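Local coordinates for protein putative fumarylpyruvate hydrolase (Burkholderia cenocepacia, PDB 4MAQ) that is a putative hydrolase of the fumarylacetoacetate hydrolase (FAH) family, built around mixed beta-sheets and found as an assembly of two chains, at residues V70-T75 / A230-V235; H87-V92 / Y114-D119; I165-N170 / D220-G225. One frame throughout, in Å; residues are numbered along the deposited sequence.

From the N terminus, the chain first reaches 70-75, whose partner 230-235 lies close to the C terminus. Interaction 1 therefore closes the longest loop, and both other contacts nest within it. Interaction 2 is next: 87-92 pairs with 114-119, closing a short loop in the eight-stranded mixed sheet. Interaction 3, in series with it, joins 165-170 to 220-225 in the five-stranded sheet. Strand 230-236 adjoins strand 221-226 there, so interactions 1 and 3 share a sheet and a Phe234 to Val222 backbone link. The two sheets pack together where Phe232 of interaction 1 and Ile165 and Leu167 of interaction 3 meet Ile89 and its neighbours in interaction 2.

Interaction 1 of 3, residues V70-T75 / A230-V235; sequences VPASGT and ATFEFV
Ala72 lies where the chain leaves strand 69-71, and its methyl group rests against CB of Phe232 and the ring of Phe234, both on strand 230-236. Its CB is 4.0 Å from CB of Phe232 and 4.1 Å from CD2 of Phe234. Both aromatic residues hold CG in the crowded position between the backbone N and the carbonyl carbon, with chi1 67° in Phe232 and 66° in Phe234. Two residues apart on one strand and turned alike, the rings project from the same face of the sheet. Phe234 approaches the turn obliquely, with Phe234 CD2 3.8 Å from Ala72 C, the carbonyl carbon. The Phe232 ring continues inward to Val116 and Val118 of strand 111-122.

Ala72 is the centre of an inverse gamma turn, closed by a weak bond from Ser73 N to Pro71 O. The turn carries the chain from one mixed sheet, where Val70 and Ala72 bond to Val148, to strand 75-76 at the outer edge of the five-stranded one. Gly74, with positive phi, completes the change of direction and presents its O to Val235 N at 2.9 Å. The donor lies nearly along the C=O axis and the bond is almost straight (167°). Thr75 and Val235 then pair in parallel, with Thr75 CA 3.2 Å from Val235 O in a CA-H...O contact.

Before that point the backbones are linked through water. One molecule donates to Ala72 O at 2.7 Å and accepts from Glu233 N; a second accepts from Gly74 N and donates to Glu233 O at 2.9 Å. Ser73 CA also points its hydrogen at Glu233 O, 3.5 Å away. Glu233 turns its CB away from the turn, and its OE2 forms a salt bridge with Arg221 NH1.

Interaction 2 of 3, residues H87-V92 / Y114-D119; sequences HEIELV and YGVGVD
Two long, neighbouring antiparallel strands, 85-95 and 111-122, meet here in the buried core of the eight-stranded mixed sheet. Glu90 with Gly117 and Val92 with Gly115 are hydrogen-bonded pairs, each joined by two bonds of 2.9 Å. The Glu88-Asp119 pair is looser: Asp119 N gives a sound bond to Glu88 O, but the return bond from Glu88 N is weak. On the face of Ile89, Leu91, Val116 and Val118, Ile89 CG1 is anti to the backbone N (chi1 -175°), and chi2 at 75° turns CD1 obliquely across to Val116 CG1 at 3.7 Å. Phe232 packs on this apolar layer. On the other face Val92 CG2 lies 3.7 Å from Gly117 N, in space that a side chain at that position would take.

The same face gathers three carboxylates. Glu88 and Glu90 each lie alongside Asp119 and point the same way, with OD2 of Asp119 3.6 Å from OE1 of Glu88 and 3.7 Å from OE2 of Glu90. Asp119 forms salt bridges through OD1 with Lys64 and through OD2 with Lys140, while Glu90 OE1 accepts from Gly208 N. A water lies within hydrogen-bonding distance of both Glu88 OE2 and Asp119 O. Such an acidic trio recalls the metal-holding cluster of FAH-family relatives; its crowding probably raises proton affinity, which the lysines would offset.

Interaction 3 of 3, residues I165-N170 / D220-G225; sequences IWLAVN and DRVTGG
Trp166 holds CG between its backbone N and carbonyl carbon (chi1 65°), folding the indole across the neighbouring strand, while Asn170 keeps CG anti to its carbonyl carbon (chi1 -53°), which turns the amide toward Asp220 and Arg221. The indole lies flat over two glycines. Gly224 CA sits 3.4 Å from the centroid of the six-membered ring, almost on its normal, in a CH-pi contact, and Gly225 N lies over the same face. Thr223 OG1 reaches the ring edge, 3.7 Å from CZ3.

The antiparallel pair formed by strands 164-169 and 221-226 occupies the interior of the five-stranded mixed sheet. Trp166-Gly225 and Ala168-Thr223 are hydrogen-bonded pairs. Between them, at the non-hydrogen-bonded Leu167-Gly224 pair, the CA atoms come to 3.9 Å, a closeness that the lack of a side chain on Gly224 permits. On the opposite face from the indole, Leu167 CD1 meets Val222 CG1 obliquely at 3.9 Å.

At the end of the strand Asn170 grips its neighbours three times. Its N donates to Arg221 O, OD1 accepts from Arg221 N at 2.9 Å, and ND2 meets Asp220 OD1 from above the carboxylate plane at 3.1 Å. Asp220 OD2 accepts from Gln217 N.

Interaction 1 of 3, residues V70-T75 / A230-V235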
ATOM      1  N   VAL B  70       4.994   3.527  12.283  1.00  7.94           N
ATOM      2  CA  VAL B  70       4.943   3.311  13.720  1.00  8.06           C
ATOM      3  C   VAL B  70       5.929   4.267  14.386  1.00  7.17           C
ATOM      4  O   VAL B  70       6.771   4.866  13.714  1.00  8.46           O
ATOM      5  CB  VAL B  70       5.309   1.842  14.066  1.00  8.89           C
ATOM      6  CG1 VAL B  70       4.320   0.875  13.427  1.00 10.79           C
ATOM      7  CG2 VAL B  70       6.767   1.507  13.712  1.00  9.55           C
ATOM      8  N   PRO B  71       5.829   4.426  15.710  1.00  7.94           N
ATOM      9  CA  PRO B  71       6.777   5.331  16.361  1.00  8.89           C
ATOM     10  C   PRO B  71       8.213   4.832  16.311  1.00  8.20           C
ATOM     11  O   PRO B  71       8.489   3.636  16.509  1.00  9.23           O
ATOM     12  CB  PRO B  71       6.284   5.363  17.829  1.00 10.02           C
ATOM     13  CG  PRO B  71       4.838   4.972  17.729  1.00 10.68           C
ATOM     14  CD  PRO B  71       4.797   3.939  16.642  1.00  9.58           C
ATOM     15  N   ALA B  72       9.124   5.743  16.013  1.00  7.80           N
ATOM     16  CA  ALA B  72      10.564   5.449  16.050  1.00  8.03           C
ATOM     17  C   ALA B  72      11.054   5.629  17.494  1.00  9.06           C
ATOM     18  O   ALA B  72      11.924   6.449  17.784  1.00 10.51           O
ATOM     19  CB  ALA B  72      11.311   6.369  15.104  1.00  9.52           C
ATOM     20  N   SER B  73      10.466   4.847  18.391  1.00  8.72           N
ATOM     21  CA  SER B  73      10.745   4.909  19.828  1.00  9.47           C
ATOM     22  C   SER B  73      10.227   3.631  20.444  1.00  9.57           C
ATOM     23  O   SER B  73       9.531   2.860  19.787  1.00 10.10           O
ATOM     24  CB  SER B  73      10.068   6.133  20.460  1.00 12.07           C
ATOM     25  OG  SER B  73       8.684   6.142  20.187  1.00 14.34           O
ATOM     26  N   GLY B  74      10.603   3.361  21.689  1.00 10.70           N
ATOM     27  CA  GLY B  74      10.172   2.134  22.313  1.00 10.32           C
ATOM     28  C   GLY B  74      10.798   0.936  21.638  1.00  9.80           C
ATOM     29  O   GLY B  74      12.006   0.906  21.406  1.00 11.55           O
ATOM     30  N   THR B  75       9.961  -0.047  21.332  1.00 10.54           N
ATOM     31  CA  THR B  75      10.373  -1.273  20.648  0.50 11.37           C
ATOM     32  C   THR B  75       9.783  -1.249  19.247  1.00 11.29           C
ATOM     33  O   THR B  75       8.596  -0.857  19.055  1.00 13.34           O
ATOM     34  CB  THR B  75       9.887  -2.536  21.416  0.50 12.23           C
ATOM     35  OG1 THR B  75      10.474  -2.540  22.720  0.50 13.52           O
ATOM     36  CG2 THR B  75      10.267  -3.845  20.689  0.50  9.72           C
ATOM     37  N   ALA B 230      14.746  15.992  13.830  1.00  9.11           N
ATOM     38  CA  ALA B 230      14.461  15.084  14.952  1.00  9.12           C
ATOM     39  C   ALA B 230      15.630  14.156  15.155  1.00  9.48           C
ATOM     40  O   ALA B 230      16.429  13.938  14.234  1.00  9.75           O
ATOM     41  CB  ALA B 230      13.208  14.269  14.666  1.00 10.57           C
ATOM     42  N   THR B 231      15.732  13.600  16.357  1.00  9.61           N
ATOM     43  CA  THR B 231      16.548  12.417  16.582  1.00  9.46           C
ATOM     44  C   THR B 231      15.634  11.346  17.138  1.00  9.99           C
ATOM     45  O   THR B 231      14.505  11.636  17.550  1.00 11.50           O
ATOM     46  CB  THR B 231      17.724  12.679  17.550  1.00 10.68           C
ATOM     47  OG1 THR B 231      17.203  13.088  18.822  1.00 14.65           O
ATOM     48  CG2 THR B 231      18.650  13.754  16.984  1.00 13.08           C
ATOM     49  N   PHE B 232      16.113  10.115  17.159  1.00  9.39           N
ATOM     50  CA  PHE B 232      15.329   9.016  17.688  1.00  9.03           C
ATOM     51  C   PHE B 232      16.231   7.976  18.336  1.00  9.25           C
ATOM     52  O   PHE B 232      17.469   7.921  18.085  1.00  9.08           O
ATOM     53  CB  PHE B 232      14.460   8.338  16.613  1.00 10.32           C
ATOM     54  CG  PHE B 232      15.249   7.627  15.565  1.00  9.04           C
ATOM     55  CD1 PHE B 232      15.702   6.330  15.758  1.00  9.47           C
ATOM     56  CD2 PHE B 232      15.536   8.257  14.345  1.00  9.59           C
ATOM     57  CE1 PHE B 232      16.446   5.671  14.775  1.00  9.56           C
ATOM     58  CE2 PHE B 232      16.283   7.604  13.361  1.00  9.62           C
ATOM     59  CZ  PHE B 232      16.747   6.309  13.585  1.00 10.27           C
ATOM     60  N   GLU B 233      15.583   7.142  19.148  1.00  8.43           N
ATOM     61  CA  GLU B 233      16.226   5.986  19.781  1.00  8.22           C
ATOM     62  C   GLU B 233      15.155   4.914  19.975  1.00  7.76           C
ATOM     63  O   GLU B 233      14.118   5.191  20.550  1.00  9.83           O
ATOM     64  CB  GLU B 233      16.842   6.401  21.117  1.00  9.50           C
ATOM     65  CG  GLU B 233      17.469   5.251  21.932  1.00 10.35           C
ATOM     66  CD  GLU B 233      18.431   5.728  23.011  1.00 10.59           C
ATOM     67  OE1 GLU B 233      18.940   6.889  22.935  1.00 13.59           O
ATOM     68  OE2 GLU B 233      18.699   4.947  23.950  1.00 11.36           O
ATOM     69  N   PHE B 234      15.391   3.712  19.457  1.00  7.74           N
ATOM     70  CA  PHE B 234      14.463   2.585  19.688  1.00  7.76           C
ATOM     71  C   PHE B 234      15.236   1.289  19.734  1.00  8.14           C
ATOM     72  O   PHE B 234      16.417   1.239  19.355  1.00  8.79           O
ATOM     73  CB  PHE B 234      13.314   2.545  18.644  1.00  8.15           C
ATOM     74  CG  PHE B 234      13.733   2.251  17.210  1.00  8.34           C
ATOM     75  CD1 PHE B 234      13.996   0.953  16.783  1.00  8.36           C
ATOM     76  CD2 PHE B 234      13.775   3.273  16.253  1.00  9.26           C
ATOM     77  CE1 PHE B 234      14.319   0.687  15.449  1.00  9.06           C
ATOM     78  CE2 PHE B 234      14.086   3.010  14.919  1.00  9.08           C
ATOM     79  CZ  PHE B 234      14.377   1.716  14.514  1.00  8.63           C
ATOM     80  N   VAL B 235      14.586   0.246  20.242  1.00  8.45           N
ATOM     81  CA  VAL B 235      15.196  -1.064  20.352  1.00  8.33           C
ATOM     82  C   VAL B 235      14.449  -2.030  19.426  1.00  8.94           C
ATOM     83  O   VAL B 235      13.214  -2.059  19.407  1.00  9.86           O
ATOM     84  CB  VAL B 235      15.172  -1.564  21.830  1.00  9.93           C
ATOM     85  CG1 VAL B 235      15.688  -2.985  21.950  1.00 11.96           C
ATOM     86  CG2 VAL B 235      16.004  -0.633  22.708  1.00 11.58           C
TER
HETATM   87  O   HOH W   1      12.871   8.138  19.716  1.00 13.61           O
HETATM   88  O   HOH W   2      12.740   4.863  23.067  1.00 16.11           O

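Interaction 2 of 3, residues H87-V92 / Y114-D119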
ATOM      1  N   HIS B  87      18.354  -1.538   7.612  1.00  9.87           N
ATOM      2  CA  HIS B  87      17.958  -0.154   7.911  1.00  9.38           C
ATOM      3  C   HIS B  87      18.380   0.793   6.804  1.00  9.36           C
ATOM      4  O   HIS B  87      19.455   0.636   6.227  1.00 10.55           O
ATOM      5  CB  HIS B  87      18.621   0.343   9.218  1.00  9.85           C
ATOM      6  CG  HIS B  87      20.128   0.249   9.225  1.00 10.06           C
ATOM      7  ND1 HIS B  87      20.944   1.144   8.554  1.00 10.25           N
ATOM      8  CD2 HIS B  87      20.961  -0.647   9.809  1.00 11.46           C
ATOM      9  CE1 HIS B  87      22.214   0.810   8.756  1.00 10.93           C
ATOM     10  NE2 HIS B  87      22.247  -0.290   9.490  1.00 12.68           N
ATOM     11  N   GLU B  88      17.538   1.790   6.556  1.00  9.73           N
ATOM     12  CA  GLU B  88      17.885   2.938   5.720  0.50  9.20           C
ATOM     13  C   GLU B  88      17.307   4.196   6.354  1.00  8.85           C
ATOM     14  O   GLU B  88      16.080   4.393   6.352  1.00  9.41           O
ATOM     15  CB  GLU B  88      17.332   2.789   4.304  0.50 10.98           C
ATOM     16  CG  GLU B  88      17.994   1.696   3.497  0.50 12.58           C
ATOM     17  CD  GLU B  88      17.212   1.379   2.257  0.50 15.08           C
ATOM     18  OE1 GLU B  88      16.920   2.319   1.499  0.50 20.17           O
ATOM     19  OE2 GLU B  88      16.868   0.207   2.055  0.50 14.97           O
ATOM     20  N   ILE B  89      18.177   5.057   6.891  1.00  8.05           N
ATOM     21  CA  ILE B  89      17.740   6.337   7.484  1.00  8.70           C
ATOM     22  C   ILE B  89      17.274   7.309   6.373  1.00  7.92           C
ATOM     23  O   ILE B  89      17.950   7.443   5.348  1.00  8.86           O
ATOM     24  CB  ILE B  89      18.900   6.986   8.292  1.00 10.01           C
ATOM     25  CG1 ILE B  89      18.451   8.249   9.033  1.00 11.19           C
ATOM     26  CG2 ILE B  89      20.130   7.304   7.434  1.00 10.64           C
ATOM     27  CD1 ILE B  89      17.620   7.903  10.230  1.00 11.92           C
ATOM     28  N   GLU B  90      16.149   8.001   6.584  1.00  7.76           N
ATOM     29  CA  GLU B  90      15.587   8.901   5.549  1.00  8.12           C
ATOM     30  C   GLU B  90      14.904  10.108   6.155  1.00  7.56           C
ATOM     31  O   GLU B  90      14.263   9.989   7.190  1.00  8.68           O
ATOM     32  CB  GLU B  90      14.595   8.147   4.665  1.00  9.12           C
ATOM     33  CG  GLU B  90      15.193   6.844   4.172  1.00 10.46           C
ATOM     34  CD  GLU B  90      14.612   6.265   2.916  1.00 11.10           C
ATOM     35  OE1 GLU B  90      13.844   6.920   2.193  1.00 12.03           O
ATOM     36  OE2 GLU B  90      15.018   5.115   2.651  1.00 12.84           O
ATOM     37  N   LEU B  91      14.991  11.241   5.454  1.00  7.63           N
ATOM     38  CA  LEU B  91      14.118  12.384   5.705  1.00  7.64           C
ATOM     39  C   LEU B  91      12.706  12.061   5.205  1.00  7.47           C
ATOM     40  O   LEU B  91      12.532  11.646   4.067  1.00  8.37           O
ATOM     41  CB  LEU B  91      14.640  13.663   5.030  1.00  7.84           C
ATOM     42  CG  LEU B  91      13.758  14.894   5.227  1.00  8.28           C
ATOM     43  CD1 LEU B  91      13.880  15.418   6.645  1.00  9.49           C
ATOM     44  CD2 LEU B  91      14.149  15.973   4.229  1.00 10.31           C
ATOM     45  N   VAL B  92      11.714  12.240   6.073  1.00  7.13           N
ATOM     46  CA  VAL B  92      10.315  11.990   5.717  1.00  6.52           C
ATOM     47  C   VAL B  92       9.587  13.331   5.552  1.00  7.04           C
ATOM     48  O   VAL B  92       9.683  14.229   6.403  1.00  7.99           O
ATOM     49  CB  VAL B  92       9.620  11.149   6.796  1.00  7.62           C
ATOM     50  CG1 VAL B  92       8.121  11.008   6.505  1.00  8.91           C
ATOM     51  CG2 VAL B  92      10.254   9.758   6.863  1.00  9.84           C
ATOM     52  N   TYR B 114       7.921  17.832   8.431  1.00  8.46           N
ATOM     53  CA  TYR B 114       9.005  16.881   8.247  1.00  8.10           C
ATOM     54  C   TYR B 114       9.180  15.992   9.459  1.00  7.35           C
ATOM     55  O   TYR B 114       8.942  16.415  10.593  1.00 10.27           O
ATOM     56  CB  TYR B 114      10.329  17.631   8.032  1.00  8.78           C
ATOM     57  CG  TYR B 114      10.323  18.404   6.748  1.00  8.24           C
ATOM     58  CD1 TYR B 114       9.872  19.722   6.726  1.00  9.27           C
ATOM     59  CD2 TYR B 114      10.752  17.824   5.548  1.00  8.96           C
ATOM     60  CE1 TYR B 114       9.823  20.450   5.554  1.00  9.62           C
ATOM     61  CE2 TYR B 114      10.704  18.538   4.353  1.00  9.56           C
ATOM     62  CZ  TYR B 114      10.241  19.850   4.357  1.00  9.00           C
ATOM     63  OH  TYR B 114      10.234  20.520   3.143  1.00 10.53           O
ATOM     64  N   GLY B 115       9.703  14.791   9.222  1.00  8.04           N
ATOM     65  CA  GLY B 115      10.170  13.935  10.287  1.00  8.63           C
ATOM     66  C   GLY B 115      11.361  13.127   9.813  1.00  7.26           C
ATOM     67  O   GLY B 115      11.884  13.347   8.705  1.00  7.94           O
ATOM     68  N   VAL B 116      11.778  12.188  10.648  1.00  7.11           N
ATOM     69  CA  VAL B 116      12.914  11.315  10.332  1.00  7.53           C
ATOM     70  C   VAL B 116      12.391   9.885  10.421  1.00  8.12           C
ATOM     71  O   VAL B 116      11.644   9.553  11.346  1.00  9.74           O
ATOM     72  CB  VAL B 116      14.090  11.528  11.316  1.00  7.97           C
ATOM     73  CG1 VAL B 116      15.213  10.538  11.049  1.00  9.89           C
ATOM     74  CG2 VAL B 116      14.567  12.970  11.203  1.00  8.77           C
ATOM     75  N   GLY B 117      12.747   9.062   9.445  1.00  8.40           N
ATOM     76  CA  GLY B 117      12.223   7.709   9.389  1.00  9.33           C
ATOM     77  C   GLY B 117      13.301   6.694   9.111  1.00  7.91           C
ATOM     78  O   GLY B 117      14.428   7.046   8.706  1.00  8.63           O
ATOM     79  N   VAL B 118      12.956   5.430   9.319  1.00  7.38           N
ATOM     80  CA  VAL B 118      13.822   4.332   8.878  1.00  7.34           C
ATOM     81  C   VAL B 118      12.986   3.460   7.949  1.00  6.83           C
ATOM     82  O   VAL B 118      11.936   2.942   8.332  1.00  8.98           O
ATOM     83  CB  VAL B 118      14.357   3.498  10.064  1.00  7.79           C
ATOM     84  CG1 VAL B 118      15.353   2.460   9.552  1.00 10.95           C
ATOM     85  CG2 VAL B 118      15.002   4.405  11.111  1.00  9.04           C
ATOM     86  N   ASP B 119      13.435   3.329   6.703  1.00  8.11           N
ATOM     87  CA  ASP B 119      12.867   2.349   5.788  1.00  8.23           C
ATOM     88  C   ASP B 119      13.478   1.009   6.194  1.00  8.52           C
ATOM     89  O   ASP B 119      14.682   0.790   6.032  1.00 11.38           O
ATOM     90  CB  ASP B 119      13.223   2.758   4.354  1.00 10.47           C
ATOM     91  CG  ASP B 119      12.874   1.698   3.310  1.00 11.80           C
ATOM     92  OD1 ASP B 119      12.088   0.784   3.605  1.00 12.90           O
ATOM     93  OD2 ASP B 119      13.405   1.787   2.179  1.00 14.32           O
TER
HETATM   94  O   HOH W   3      16.121  -0.896   4.466  1.00 15.43           O

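Interaction 3 of 3, residues I165-N170 / D220-G225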
ATOM      1  N   ILE B 165      22.438  13.710   8.113  1.00  8.60           N
ATOM      2  CA  ILE B 165      21.431  12.650   8.242  1.00  8.93           C
ATOM      3  C   ILE B 165      22.230  11.406   8.614  1.00  9.57           C
ATOM      4  O   ILE B 165      23.224  11.067   7.945  1.00  9.91           O
ATOM      5  CB  ILE B 165      20.589  12.470   6.947  1.00  9.30           C
ATOM      6  CG1 ILE B 165      19.720  11.210   7.041  1.00  9.45           C
ATOM      7  CG2 ILE B 165      21.448  12.466   5.667  1.00 10.93           C
ATOM      8  CD1 ILE B 165      18.577  11.140   6.042  1.00 10.25           C
ATOM      9  N   TRP B 166      21.852  10.740   9.707  1.00  8.89           N
ATOM     10  CA  TRP B 166      22.738   9.723  10.266  1.00  9.11           C
ATOM     11  C   TRP B 166      21.942   8.641  10.984  1.00  9.13           C
ATOM     12  O   TRP B 166      20.792   8.845  11.414  1.00  9.51           O
ATOM     13  CB  TRP B 166      23.761  10.387  11.225  1.00  9.88           C
ATOM     14  CG  TRP B 166      23.082  10.994  12.430  1.00  9.64           C
ATOM     15  CD1 TRP B 166      22.481  12.232  12.514  1.00 10.02           C
ATOM     16  CD2 TRP B 166      22.899  10.367  13.704  1.00  9.90           C
ATOM     17  NE1 TRP B 166      21.930  12.399  13.773  1.00 10.74           N
ATOM     18  CE2 TRP B 166      22.182  11.276  14.519  1.00 10.16           C
ATOM     19  CE3 TRP B 166      23.285   9.124  14.244  1.00 11.09           C
ATOM     20  CZ2 TRP B 166      21.827  10.981  15.846  1.00 10.13           C
ATOM     21  CZ3 TRP B 166      22.920   8.827  15.573  1.00 11.81           C
ATOM     22  CH2 TRP B 166      22.198   9.754  16.354  1.00 11.66           C
ATOM     23  N   LEU B 167      22.586   7.491  11.139  1.00  8.63           N
ATOM     24  CA  LEU B 167      22.008   6.399  11.896  1.00  8.20           C
ATOM     25  C   LEU B 167      23.153   5.608  12.532  1.00  8.46           C
ATOM     26  O   LEU B 167      24.188   5.385  11.897  1.00  9.53           O
ATOM     27  CB  LEU B 167      21.150   5.500  10.981  1.00  8.89           C
ATOM     28  CG  LEU B 167      20.528   4.231  11.595  1.00  9.08           C
ATOM     29  CD1 LEU B 167      19.268   3.860  10.833  1.00  9.78           C
ATOM     30  CD2 LEU B 167      21.485   3.040  11.626  1.00 10.54           C
ATOM     31  N   ALA B 168      22.966   5.223  13.792  1.00  8.50           N
ATOM     32  CA  ALA B 168      23.908   4.361  14.515  1.00  8.63           C
ATOM     33  C   ALA B 168      23.191   3.160  15.087  1.00  8.11           C
ATOM     34  O   ALA B 168      21.970   3.188  15.323  1.00  9.06           O
ATOM     35  CB  ALA B 168      24.575   5.165  15.636  1.00 10.39           C
ATOM     36  N   VAL B 169      23.969   2.099  15.286  1.00  8.28           N
ATOM     37  CA  VAL B 169      23.475   0.859  15.882  1.00  8.82           C
ATOM     38  C   VAL B 169      24.385   0.533  17.057  1.00  8.76           C
ATOM     39  O   VAL B 169      25.616   0.431  16.897  1.00 10.11           O
ATOM     40  CB  VAL B 169      23.502  -0.305  14.855  1.00  9.33           C
ATOM     41  CG1 VAL B 169      23.190  -1.639  15.517  1.00 11.66           C
ATOM     42  CG2 VAL B 169      22.536  -0.041  13.709  1.00 11.18           C
ATOM     43  N   ASN B 170      23.785   0.392  18.230  1.00  9.74           N
ATOM     44  CA  ASN B 170      24.556   0.186  19.449  1.00  9.67           C
ATOM     45  C   ASN B 170      25.677   1.212  19.592  1.00 10.58           C
ATOM     46  O   ASN B 170      26.795   0.911  20.039  1.00 11.72           O
ATOM     47  CB  ASN B 170      25.053  -1.269  19.550  1.00 10.33           C
ATOM     48  CG  ASN B 170      23.923  -2.244  19.397  1.00  8.72           C
ATOM     49  OD1 ASN B 170      22.811  -1.981  19.864  1.00 10.74           O
ATOM     50  ND2 ASN B 170      24.181  -3.362  18.735  1.00 10.77           N
ATOM     51  N   ASP B 220      18.996  -4.847  18.869  1.00 10.86           N
ATOM     52  CA  ASP B 220      19.855  -3.700  18.568  1.00 10.12           C
ATOM     53  C   ASP B 220      19.202  -2.387  19.009  1.00  9.34           C
ATOM     54  O   ASP B 220      17.972  -2.214  18.870  1.00  9.81           O
ATOM     55  CB  ASP B 220      20.169  -3.623  17.075  1.00 11.41           C
ATOM     56  CG  ASP B 220      21.321  -4.517  16.655  1.00 11.24           C
ATOM     57  OD1 ASP B 220      21.996  -5.113  17.522  1.00 14.30           O
ATOM     58  OD2 ASP B 220      21.544  -4.615  15.427  1.00 13.27           O
ATOM     59  N   ARG B 221      20.025  -1.452  19.487  1.00  9.56           N
ATOM     60  CA  ARG B 221      19.588  -0.085  19.811  1.00  9.00           C
ATOM     61  C   ARG B 221      19.899   0.826  18.606  1.00  9.01           C
ATOM     62  O   ARG B 221      21.071   1.039  18.266  1.00 10.47           O
ATOM     63  CB  ARG B 221      20.279   0.450  21.081  1.00 10.04           C
ATOM     64  CG  ARG B 221      19.865   1.886  21.456  1.00 10.79           C
ATOM     65  CD  ARG B 221      20.527   2.381  22.759  1.00 11.36           C
ATOM     66  NE  ARG B 221      20.243   1.381  23.798  1.00 11.62           N
ATOM     67  CZ  ARG B 221      19.096   1.277  24.481  1.00 11.40           C
ATOM     68  NH1 ARG B 221      18.165   2.228  24.415  1.00 10.53           N
ATOM     69  NH2 ARG B 221      18.889   0.205  25.243  1.00 11.52           N
ATOM     70  N   VAL B 222      18.850   1.329  17.954  1.00  7.91           N
ATOM     71  CA  VAL B 222      19.011   2.147  16.753  1.00  9.54           C
ATOM     72  C   VAL B 222      18.783   3.597  17.130  1.00  8.98           C
ATOM     73  O   VAL B 222      17.764   3.937  17.745  1.00  9.43           O
ATOM     74  CB  VAL B 222      18.004   1.714  15.670  1.00  8.63           C
ATOM     75  CG1 VAL B 222      18.314   2.418  14.341  1.00 10.03           C
ATOM     76  CG2 VAL B 222      18.021   0.192  15.521  1.00  9.91           C
ATOM     77  N   THR B 223      19.752   4.437  16.799  1.00  8.66           N
ATOM     78  CA  THR B 223      19.615   5.880  16.953  1.00  8.57           C
ATOM     79  C   THR B 223      19.843   6.536  15.607  1.00  7.84           C
ATOM     80  O   THR B 223      20.409   5.926  14.688  1.00  8.23           O
ATOM     81  CB  THR B 223      20.633   6.432  17.975  1.00  9.64           C
ATOM     82  OG1 THR B 223      21.944   5.954  17.635  1.00  9.44           O
ATOM     83  CG2 THR B 223      20.270   5.997  19.397  1.00  9.77           C
ATOM     84  N   GLY B 224      19.385   7.771  15.477  1.00  8.23           N
ATOM     85  CA  GLY B 224      19.627   8.505  14.240  1.00  9.50           C
ATOM     86  C   GLY B 224      18.936   9.832  14.262  1.00  8.15           C
ATOM     87  O   GLY B 224      18.317  10.224  15.274  1.00  9.20           O
ATOM     88  N   GLY B 225      19.037  10.537  13.140  1.00  8.21           N
ATOM     89  CA  GLY B 225      18.474  11.864  13.090  1.00  9.87           C
ATOM     90  C   GLY B 225      18.766  12.611  11.828  1.00  7.80           C
ATOM     91  O   GLY B 225      19.545  12.154  10.977  1.00  9.02           O
TER